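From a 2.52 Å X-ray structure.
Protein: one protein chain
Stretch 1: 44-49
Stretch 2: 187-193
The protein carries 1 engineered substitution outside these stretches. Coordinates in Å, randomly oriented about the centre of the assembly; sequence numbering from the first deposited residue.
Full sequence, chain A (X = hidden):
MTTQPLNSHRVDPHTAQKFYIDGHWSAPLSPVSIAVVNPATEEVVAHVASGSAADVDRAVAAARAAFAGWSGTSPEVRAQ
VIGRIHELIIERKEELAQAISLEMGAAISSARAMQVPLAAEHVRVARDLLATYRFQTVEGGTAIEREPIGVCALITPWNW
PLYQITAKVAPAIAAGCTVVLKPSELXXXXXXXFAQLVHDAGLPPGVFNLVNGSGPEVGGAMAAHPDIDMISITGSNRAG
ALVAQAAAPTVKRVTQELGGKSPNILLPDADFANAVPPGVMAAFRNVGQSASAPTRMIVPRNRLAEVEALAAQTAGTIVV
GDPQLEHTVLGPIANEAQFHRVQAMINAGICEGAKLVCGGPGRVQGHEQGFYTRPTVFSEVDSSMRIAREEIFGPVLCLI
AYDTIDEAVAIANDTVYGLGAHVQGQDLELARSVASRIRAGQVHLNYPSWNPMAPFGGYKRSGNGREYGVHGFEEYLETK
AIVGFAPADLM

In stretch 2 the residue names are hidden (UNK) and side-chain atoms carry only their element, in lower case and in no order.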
# COMPACT_ATOMS: atom_id res chain seq x y z
N VAL A 44 -35.12 19.36 -2.88
CA VAL A 44 -33.79 19.97 -2.88
C VAL A 44 -33.79 21.06 -1.83
O VAL A 44 -34.66 21.94 -1.81
CB VAL A 44 -33.40 20.51 -4.27
CG1 VAL A 44 -34.30 19.97 -5.36
CG2 VAL A 44 -33.35 22.04 -4.28
N VAL A 45 -32.83 20.98 -0.91
CA VAL A 45 -32.74 21.90 0.21
C VAL A 45 -31.58 22.85 0.08
O VAL A 45 -31.39 23.70 0.95
CB VAL A 45 -32.67 21.13 1.54
CG1 VAL A 45 -33.94 20.34 1.75
CG2 VAL A 45 -31.48 20.18 1.54
N ALA A 46 -30.80 22.75 -0.99
CA ALA A 46 -29.61 23.57 -1.10
C ALA A 46 -28.84 23.15 -2.35
O ALA A 46 -29.10 22.11 -2.95
CB ALA A 46 -28.73 23.45 0.14
N HIS A 47 -27.90 24.00 -2.73
CA HIS A 47 -27.00 23.74 -3.83
C HIS A 47 -25.57 23.96 -3.36
O HIS A 47 -25.32 24.72 -2.43
CB HIS A 47 -27.27 24.65 -5.03
CG HIS A 47 -28.62 24.44 -5.64
ND1 HIS A 47 -29.78 24.88 -5.04
CD2 HIS A 47 -28.98 23.84 -6.79
CE1 HIS A 47 -30.81 24.55 -5.80
NE2 HIS A 47 -30.35 23.92 -6.87
N VAL A 48 -24.65 23.29 -4.03
CA VAL A 48 -23.23 23.48 -3.80
C VAL A 48 -22.53 23.46 -5.15
O VAL A 48 -23.07 22.99 -6.15
CB VAL A 48 -22.65 22.39 -2.88
CG1 VAL A 48 -23.43 22.37 -1.58
CG2 VAL A 48 -22.72 21.05 -3.56
N ALA A 49 -21.32 24.00 -5.17
CA ALA A 49 -20.57 24.15 -6.41
C ALA A 49 -19.98 22.82 -6.86
O ALA A 49 -19.75 21.91 -6.06
CB ALA A 49 -19.46 25.19 -6.24
N UNK A 187 -23.58 14.31 0.35
CA UNK A 187 -23.59 14.72 1.75
C UNK A 187 -22.61 15.88 1.94
O UNK A 187 -21.71 15.83 2.78
c UNK A 187 -23.23 13.55 2.67
o UNK A 187 -21.93 13.05 2.39
N UNK A 188 -22.78 16.94 1.18
CA UNK A 188 -21.80 18.03 1.22
C UNK A 188 -22.02 19.04 2.33
O UNK A 188 -21.11 19.81 2.64
c UNK A 188 -22.01 18.69 -0.14
c UNK A 188 -23.86 17.19 0.21
c UNK A 188 -23.49 18.54 -0.35
N UNK A 189 -23.21 19.07 2.93
CA UNK A 189 -23.55 20.16 3.84
C UNK A 189 -22.74 20.09 5.14
O UNK A 189 -22.29 21.12 5.65
c UNK A 189 -25.40 21.27 1.93
c UNK A 189 -25.87 20.14 2.85
c UNK A 189 -27.37 20.19 3.14
c UNK A 189 -25.05 20.14 4.14
N UNK A 190 -22.57 18.88 5.69
CA UNK A 190 -21.83 18.74 6.94
C UNK A 190 -20.35 18.99 6.72
O UNK A 190 -19.68 19.59 7.56
c UNK A 190 -22.09 17.36 7.56
o UNK A 190 -21.71 16.28 6.72
N UNK A 191 -19.82 18.57 5.57
CA UNK A 191 -18.46 18.94 5.20
C UNK A 191 -18.30 20.46 5.17
O UNK A 191 -17.29 21.00 5.62
c UNK A 191 -18.10 18.31 3.85
N UNK A 192 -19.31 21.18 4.65
CA UNK A 192 -19.26 22.64 4.65
C UNK A 192 -19.10 23.20 6.06
O UNK A 192 -18.30 24.11 6.28
c UNK A 192 -20.59 23.21 2.47
c UNK A 192 -20.51 23.23 4.00
c UNK A 192 -21.91 23.82 2.04
c UNK A 192 -19.42 23.94 1.84
N UNK A 193 -19.85 22.67 7.03
CA UNK A 193 -19.69 23.07 8.43
C UNK A 193 -18.33 22.68 8.97
O UNK A 193 -17.72 23.43 9.75
c UNK A 193 -22.19 22.94 9.12
c UNK A 193 -23.15 22.16 10.03
c UNK A 193 -20.78 22.43 9.30
c UNK A 193 -22.21 24.40 9.44

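Position 187 carries two side-chain atoms, one carbon followed by one oxygen, with no branch. Nothing on stretch 1 lies within contact distance. A single hydroxyl on CB identifies serine, S187, with chi1 in the p well. It precedes the helical segment and is buried, and its short side chain asks for little room there.

Position 188 has three side-chain carbons, which close a ring onto the backbone N, and a ring carbon touches V48. Only proline closes such a ring, so the residue is P188. Its CA is 7.5 Å from the CA of V48, the closest pair of CA atoms between the stretches, and its CB points toward the strand. The compact apolar ring packs against the valine: CG of P188 lies 4.0 Å from CG1 of V48. Having no amide hydrogen costs proline little near the start of a helix, and its carbonyl is put to use, with the N of residue 192 donating to O of P188 at 3.0 Å.

Position 189 shows four carbons, forked at the second, whose terminal carbons touch V45, A46 and V48. This is the pattern of leucine. L189 leaves the backbone sideways, yet its end comes nearer to the strand, chi1 being m and chi2 t. CD1 of L189 is 4.4 Å from CG2 of V45, while CD2 of L189 is 4.4 Å from CB of A46 and 4.2 Å from CG1 of V48. A long, forked apolar side chain can touch several apolar neighbours at once.

Position 190 has one carbon and one oxygen, out of reach of stretch 1. This is serine, S190; a hydrogen bond elsewhere in the structure satisfies its OG, making a buried polar group tolerable.

Position 191 has a single carbon, CB, out of reach of the strand, and so is alanine, A191. Its methyl needs little room at this buried position.

Position 192 again has four carbons forked at the second, and a terminal carbon touches V48: leucine, L192. One helical turn after P188, its CA-to-CB bond points toward the strand, and CD1 of L192 lies 4.2 Å from CG1 of V48. A buried apolar chain suits this packing.

Position 193 has the same forked set of four carbons, out of reach of stretch 1, and is leucine, L193. Leucine is common in helices; this one is partly exposed. N of L193 donates to O of L189 at 3.2 Å, continuing the helical pattern.

The contact is small, burying 190 Å² in all, and wholly apolar, with no hydrogen bond across it. V48 is its hub: CG1 meets P188, L189 and L192, while V45 and A46 extend the patch along L189. The helix crosses the strand at 68°, with axes 10.1 Å apart at closest approach, and the contact is confined to three residues on each stretch.

Stretch 2 (187-193) SPLSALL
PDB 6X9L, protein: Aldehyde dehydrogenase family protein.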